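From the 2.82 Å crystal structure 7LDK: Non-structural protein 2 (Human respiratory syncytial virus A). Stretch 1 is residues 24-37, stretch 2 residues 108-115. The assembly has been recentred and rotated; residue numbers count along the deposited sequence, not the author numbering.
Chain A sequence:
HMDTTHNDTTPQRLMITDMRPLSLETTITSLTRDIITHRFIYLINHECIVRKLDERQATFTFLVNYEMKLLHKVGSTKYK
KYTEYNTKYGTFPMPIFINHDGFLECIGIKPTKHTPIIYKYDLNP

Stretch 1 24-37: LETTITSLTRDIIT
Stretch 2 108-115: GIKPTKHT

The contact is a small, side-chain-mediated packing of one helix against the end of a strand and the turn that follows it, with no direct hydrogen bond between the stretches and one water joining them, over 346 Å² of buried surface summed over both sides.

Residues 24-35 form an α-helix: Ile28 N to Leu24 O (2.8 Å), Thr32 N to Ile28 O (2.9 Å) and Ile36 N to Thr32 O (2.9 Å) illustrate its i to i-4 bonding. Ile36 is the first residue to leave helical torsions, at phi/psi -88/85°. In the partner, Gly108 to Lys110 are extended (Ile109 -138/147°), Pro111 turns at -60/-34°, and Thr112 is extended again at -145/-179°.

The register sets direction. Thr29 CA lies 6.3 Å from Pro111 CA, whereas Ile36 CA lies 8.5 Å from Ile109 CA, so contacts climb the helix as they descend the second stretch: Glu25 meets Thr112 and His114, and Ile36 meets Ile109. The chains therefore run in broadly opposite senses. Glu25, Thr29 and Thr32, spaced by three or four residues, lie along one side of the helix, and Ile36, just past its end, continues the line.

At the lower-numbered end of the helix, Glu25 (chi1 t, chi2 t) extends its carboxylate so that OE1 is 3.5 Å from Thr112 OG1 and 4.2 Å from His114 CB; it approaches the imidazole obliquely. The turn supports Thr112 (chi1 84°) from within: His114 N donates to Thr112 OG1 (3.1 Å), and Thr112 N donates to Thr115 OG1 (3.0 Å, Thr115 chi1 p).

Thr29 (chi1 m) returns its hydroxyl to its own helix, OG1 donating to Glu25 O at 2.7 Å. Its methyl CG2 sits 4.2 Å from Pro111 CB, while OG1 lies 3.5 Å from the methyl CG2 of Thr112, a van der Waals approach to carbon.

Further along, the contact becomes apolar. Ile109 (chi1 p, chi2 t) directs its CB toward the helix and places CD1 3.8 Å from Ile36 CG2 (Ile36 chi1 m, chi2 t) and 4.1 Å from Thr32 CG2. Ile109, Ile36 and Thr32 are all buried, and these distances are ordinary van der Waals contacts between methyl groups.

Thr32 (chi1 m) also carries the polar link. Water 1 lies 2.5 Å from Thr32 OG1 and donates to Pro111 O at 2.6 Å, bridging a helix hydroxyl to the carbonyl of the turn. The same side chain thus pairs its methyl with Ile109 and its hydroxyl with the water.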

ATOM      1  N   LEU A  24       9.436   2.773  14.696  1.00 86.29           N
ATOM      2  CA  LEU A  24       9.026   2.001  13.490  1.00 80.93           C
ATOM      3  C   LEU A  24       8.170   2.859  12.557  1.00 78.19           C
ATOM      4  O   LEU A  24       8.494   2.880  11.357  1.00 75.65           O
ATOM      5  CB  LEU A  24       8.233   0.762  13.936  1.00 78.13           C
ATOM      6  CG  LEU A  24       9.031  -0.329  14.650  1.00 79.78           C
ATOM      7  CD1 LEU A  24       8.199  -1.038  15.710  1.00 80.31           C
ATOM      8  CD2 LEU A  24       9.575  -1.328  13.646  1.00 77.44           C
ATOM      9  N   GLU A  25       7.120   3.506  13.082  1.00 79.15           N
ATOM     10  CA  GLU A  25       6.101   4.218  12.265  1.00 77.26           C
ATOM     11  C   GLU A  25       6.789   5.064  11.177  1.00 76.11           C
ATOM     12  O   GLU A  25       6.292   5.018  10.033  1.00 72.49           O
ATOM     13  CB  GLU A  25       5.162   5.075  13.122  1.00 81.25           C
ATOM     14  CG  GLU A  25       3.962   5.617  12.329  1.00 79.74           C
ATOM     15  CD  GLU A  25       2.877   6.415  13.055  1.00 82.99           C
ATOM     16  OE1 GLU A  25       1.748   6.532  12.487  1.00 80.93           O
ATOM     17  OE2 GLU A  25       3.149   6.935  14.172  1.00 88.24           O
ATOM     18  N   THR A  26       7.866   5.793  11.496  1.00 78.12           N
ATOM     19  CA  THR A  26       8.610   6.656  10.526  1.00 78.20           C
ATOM     20  C   THR A  26       9.288   5.784   9.461  1.00 74.34           C
ATOM     21  O   THR A  26       9.067   6.024   8.264  1.00 70.98           O
ATOM     22  CB  THR A  26       9.691   7.524  11.187  1.00 85.15           C
ATOM     23  OG1 THR A  26       9.265   7.902  12.496  1.00 90.17           O
ATOM     24  CG2 THR A  26      10.041   8.751  10.368  1.00 86.55           C
ATOM     25  N   THR A  27      10.090   4.808   9.903  1.00 74.59           N
ATOM     26  CA  THR A  27      10.829   3.835   9.055  1.00 71.74           C
ATOM     27  C   THR A  27       9.882   3.167   8.060  1.00 65.04           C
ATOM     28  O   THR A  27      10.242   3.088   6.868  1.00 63.77           O
ATOM     29  CB  THR A  27      11.456   2.736   9.912  1.00 73.30           C
ATOM     30  OG1 THR A  27      12.134   3.423  10.966  1.00 78.35           O
ATOM     31  CG2 THR A  27      12.366   1.827   9.110  1.00 73.18           C
ATOM     32  N   ILE A  28       8.729   2.690   8.546  1.00 61.15           N
ATOM     33  CA  ILE A  28       7.746   1.909   7.739  1.00 56.08           C
ATOM     34  C   ILE A  28       7.065   2.839   6.732  1.00 54.12           C
ATOM     35  O   ILE A  28       6.930   2.412   5.580  1.00 52.80           O
ATOM     36  CB  ILE A  28       6.701   1.170   8.590  1.00 54.49           C
ATOM     37  CG1 ILE A  28       7.316   0.131   9.528  1.00 56.66           C
ATOM     38  CG2 ILE A  28       5.704   0.512   7.655  1.00 51.16           C
ATOM     39  CD1 ILE A  28       6.314  -0.761  10.224  1.00 55.29           C
ATOM     40  N   THR A  29       6.617   4.029   7.149  1.00 54.32           N
ATOM     41  CA  THR A  29       5.973   5.045   6.275  1.00 52.51           C
ATOM     42  C   THR A  29       6.941   5.428   5.158  1.00 51.98           C
ATOM     43  O   THR A  29       6.492   5.571   4.009  1.00 49.46           O
ATOM     44  CB  THR A  29       5.533   6.295   7.057  1.00 55.54           C
ATOM     45  OG1 THR A  29       4.666   5.861   8.101  1.00 55.88           O
ATOM     46  CG2 THR A  29       4.779   7.310   6.223  1.00 55.01           C
ATOM     47  N   SER A  30       8.214   5.586   5.505  1.00 54.58           N
ATOM     48  CA  SER A  30       9.310   5.896   4.558  1.00 56.05           C
ATOM     49  C   SER A  30       9.438   4.782   3.514  1.00 53.11           C
ATOM     50  O   SER A  30       9.584   5.099   2.320  1.00 51.85           O
ATOM     51  CB  SER A  30      10.589   6.107   5.282  1.00 60.66           C
ATOM     52  OG  SER A  30      11.454   6.864   4.467  1.00 63.80           O
ATOM     53  N   LEU A  31       9.395   3.522   3.954  1.00 52.16           N
ATOM     54  CA  LEU A  31       9.422   2.337   3.054  1.00 50.32           C
ATOM     55  C   LEU A  31       8.188   2.347   2.151  1.00 46.96           C
ATOM     56  O   LEU A  31       8.317   2.036   0.972  1.00 45.66           O
ATOM     57  CB  LEU A  31       9.455   1.060   3.900  1.00 49.99           C
ATOM     58  CG  LEU A  31      10.795   0.725   4.535  1.00 53.30           C
ATOM     59  CD1 LEU A  31      10.588  -0.317   5.624  1.00 52.96           C
ATOM     60  CD2 LEU A  31      11.787   0.261   3.476  1.00 54.54           C
ATOM     61  N   THR A  32       7.016   2.646   2.710  1.00 46.24           N
ATOM     62  CA  THR A  32       5.730   2.697   1.971  1.00 43.88           C
ATOM     63  C   THR A  32       5.860   3.698   0.816  1.00 44.87           C
ATOM     64  O   THR A  32       5.407   3.400  -0.281  1.00 42.42           O
ATOM     65  CB  THR A  32       4.590   3.015   2.935  1.00 43.81           C
ATOM     66  OG1 THR A  32       4.435   1.861   3.759  1.00 43.60           O
ATOM     67  CG2 THR A  32       3.288   3.334   2.241  1.00 42.09           C
ATOM     68  N   ARG A  33       6.517   4.827   1.030  1.00 48.34           N
ATOM     69  CA  ARG A  33       6.667   5.857  -0.025  1.00 50.05           C
ATOM     70  C   ARG A  33       7.592   5.335  -1.132  1.00 49.68           C
ATOM     71  O   ARG A  33       7.344   5.665  -2.297  1.00 49.24           O
ATOM     72  CB  ARG A  33       7.128   7.166   0.621  1.00 55.99           C
ATOM     73  CG  ARG A  33       6.147   7.715   1.653  1.00 58.26           C
ATOM     74  CD  ARG A  33       5.917   9.211   1.542  1.00 63.05           C
ATOM     75  NE  ARG A  33       5.345   9.544   0.240  1.00 62.75           N
ATOM     76  CZ  ARG A  33       5.178  10.773  -0.231  1.00 65.04           C
ATOM     77  NH1 ARG A  33       4.650  10.933  -1.434  1.00 63.94           N
ATOM     78  NH2 ARG A  33       5.534  11.827   0.488  1.00 68.93           N
ATOM     79  N   ASP A  34       8.601   4.537  -0.779  1.00 50.81           N
ATOM     80  CA  ASP A  34       9.545   3.878  -1.725  1.00 52.64           C
ATOM     81  C   ASP A  34       8.849   2.770  -2.520  1.00 49.06           C
ATOM     82  O   ASP A  34       9.109   2.650  -3.718  1.00 49.44           O
ATOM     83  CB  ASP A  34      10.747   3.272  -0.992  1.00 55.83           C
ATOM     84  CG  ASP A  34      11.734   4.297  -0.426  1.00 60.74           C
ATOM     85  OD1 ASP A  34      11.741   5.465  -0.925  1.00 62.60           O
ATOM     86  OD2 ASP A  34      12.518   3.924   0.501  1.00 62.67           O
ATOM     87  N   ILE A  35       8.014   1.973  -1.864  1.00 46.02           N
ATOM     88  CA  ILE A  35       7.339   0.800  -2.485  1.00 43.90           C
ATOM     89  C   ILE A  35       6.173   1.259  -3.364  1.00 41.18           C
ATOM     90  O   ILE A  35       6.077   0.783  -4.492  1.00 41.28           O
ATOM     91  CB  ILE A  35       6.879  -0.191  -1.406  1.00 43.20           C
ATOM     92  CG1 ILE A  35       8.082  -0.857  -0.731  1.00 46.01           C
ATOM     93  CG2 ILE A  35       5.929  -1.220  -2.001  1.00 41.50           C
ATOM     94  CD1 ILE A  35       7.726  -1.604   0.521  1.00 45.34           C
ATOM     95  N   ILE A  36       5.291   2.116  -2.856  1.00 39.39           N
ATOM     96  CA  ILE A  36       4.043   2.473  -3.581  1.00 37.11           C
ATOM     97  C   ILE A  36       4.336   3.658  -4.495  1.00 38.46           C
ATOM     98  O   ILE A  36       4.076   4.809  -4.131  1.00 39.69           O
ATOM     99  CB  ILE A  36       2.851   2.657  -2.636  1.00 35.13           C
ATOM    100  CG1 ILE A  36       2.602   1.365  -1.853  1.00 33.99           C
ATOM    101  CG2 ILE A  36       1.624   3.073  -3.426  1.00 34.18           C
ATOM    102  CD1 ILE A  36       1.430   1.405  -0.943  1.00 33.10           C
ATOM    103  N   THR A  37       4.837   3.331  -5.677  1.00 39.49           N
ATOM    104  CA  THR A  37       5.167   4.285  -6.750  1.00 41.68           C
ATOM    105  C   THR A  37       4.001   4.311  -7.733  1.00 40.34           C
ATOM    106  O   THR A  37       3.090   3.493  -7.607  1.00 37.11           O
ATOM    107  CB  THR A  37       6.471   3.877  -7.435  1.00 44.43           C
ATOM    108  OG1 THR A  37       6.212   2.592  -8.003  1.00 43.64           O
ATOM    109  CG2 THR A  37       7.647   3.855  -6.491  1.00 46.78           C
ATOM    110  N   GLY A 108      -4.877   6.652  -4.756  1.00 28.24           N
ATOM    111  CA  GLY A 108      -3.896   6.972  -3.710  1.00 29.96           C
ATOM    112  C   GLY A 108      -3.980   5.994  -2.547  1.00 29.98           C
ATOM    113  O   GLY A 108      -4.652   4.933  -2.671  1.00 27.80           O
ATOM    114  N   ILE A 109      -3.312   6.360  -1.448  1.00 32.26           N
ATOM    115  CA  ILE A 109      -3.177   5.523  -0.225  1.00 32.88           C
ATOM    116  C   ILE A 109      -3.340   6.399   1.012  1.00 34.44           C
ATOM    117  O   ILE A 109      -2.942   7.562   0.935  1.00 35.34           O
ATOM    118  CB  ILE A 109      -1.815   4.806  -0.224  1.00 34.00           C
ATOM    119  CG1 ILE A 109      -0.650   5.798  -0.200  1.00 36.45           C
ATOM    120  CG2 ILE A 109      -1.708   3.870  -1.413  1.00 32.76           C
ATOM    121  CD1 ILE A 109       0.694   5.150  -0.338  1.00 37.24           C
ATOM    122  N   LYS A 110      -3.909   5.841   2.076  1.00 35.91           N
ATOM    123  CA  LYS A 110      -3.659   6.254   3.477  1.00 40.02           C
ATOM    124  C   LYS A 110      -2.409   5.521   3.955  1.00 43.43           C
ATOM    125  O   LYS A 110      -2.472   4.319   4.183  1.00 44.73           O
ATOM    126  CB  LYS A 110      -4.806   5.827   4.388  1.00 39.25           C
ATOM    127  CG  LYS A 110      -6.024   6.693   4.342  1.00 39.76           C
ATOM    128  CD  LYS A 110      -6.884   6.451   5.525  1.00 42.08           C
ATOM    129  CE  LYS A 110      -6.278   6.943   6.821  1.00 45.23           C
ATOM    130  NZ  LYS A 110      -6.243   8.418   6.863  1.00 47.86           N
ATOM    131  N   PRO A 111      -1.241   6.179   4.116  1.00 48.21           N
ATOM    132  CA  PRO A 111      -0.001   5.470   4.464  1.00 49.82           C
ATOM    133  C   PRO A 111      -0.062   4.702   5.796  1.00 51.61           C
ATOM    134  O   PRO A 111       0.549   3.645   5.864  1.00 52.28           O
ATOM    135  CB  PRO A 111       1.053   6.588   4.543  1.00 52.76           C
ATOM    136  CG  PRO A 111       0.456   7.738   3.738  1.00 52.13           C
ATOM    137  CD  PRO A 111      -1.037   7.626   3.958  1.00 50.87           C
ATOM    138  N   THR A 112      -0.793   5.235   6.784  1.00 54.35           N
ATOM    139  CA  THR A 112      -1.087   4.605   8.107  1.00 57.62           C
ATOM    140  C   THR A 112      -2.495   4.999   8.558  1.00 59.50           C
ATOM    141  O   THR A 112      -3.148   5.724   7.825  1.00 57.53           O
ATOM    142  CB  THR A 112      -0.070   5.016   9.188  1.00 61.40           C
ATOM    143  OG1 THR A 112      -0.460   6.272   9.747  1.00 63.48           O
ATOM    144  CG2 THR A 112       1.347   5.109   8.671  1.00 60.79           C
ATOM    145  N   LYS A 113      -2.914   4.534   9.736  1.00 64.39           N
ATOM    146  CA  LYS A 113      -4.201   4.872  10.403  1.00 68.71           C
ATOM    147  C   LYS A 113      -4.325   6.390  10.592  1.00 70.41           C
ATOM    148  O   LYS A 113      -5.406   6.925  10.349  1.00 68.86           O
ATOM    149  CB  LYS A 113      -4.258   4.251  11.802  1.00 75.11           C
ATOM    150  CG  LYS A 113      -5.119   3.015  12.002  1.00 76.94           C
ATOM    151  CD  LYS A 113      -5.281   2.753  13.508  1.00 82.93           C
ATOM    152  CE  LYS A 113      -6.514   1.954  13.884  1.00 85.11           C
ATOM    153  NZ  LYS A 113      -6.717   0.813  12.956  1.00 83.07           N
ATOM    154  N   HIS A 114      -3.238   7.025  11.016  1.00 73.84           N
ATOM    155  CA  HIS A 114      -3.157   8.382  11.600  1.00 79.53           C
ATOM    156  C   HIS A 114      -2.840   9.441  10.541  1.00 75.23           C
ATOM    157  O   HIS A 114      -2.952  10.628  10.870  1.00 78.79           O
ATOM    158  CB  HIS A 114      -1.993   8.418  12.588  1.00 88.17           C
ATOM    159  CG  HIS A 114      -2.159   7.577  13.806  1.00 97.48           C
ATOM    160  ND1 HIS A 114      -1.412   7.815  14.958  1.00107.24           N
ATOM    161  CD2 HIS A 114      -2.969   6.529  14.085  1.00100.30           C
ATOM    162  CE1 HIS A 114      -1.749   6.945  15.892  1.00110.47           C
ATOM    163  NE2 HIS A 114      -2.707   6.143  15.378  1.00109.57           N
ATOM    164  N   THR A 115      -2.393   9.037   9.348  1.00 68.39           N
ATOM    165  CA  THR A 115      -1.782   9.965   8.355  1.00 65.48           C
ATOM    166  C   THR A 115      -2.797  10.257   7.252  1.00 59.28           C
ATOM    167  O   THR A 115      -3.561   9.375   6.862  1.00 55.94           O
ATOM    168  CB  THR A 115      -0.479   9.400   7.774  1.00 65.17           C
ATOM    169  OG1 THR A 115      -0.844   8.212   7.076  1.00 61.77           O
ATOM    170  CG2 THR A 115       0.574   9.094   8.818  1.00 68.46           C
TER
HETATM  171  O   HOH W   1       2.972   2.751   5.530  1.00 34.13           O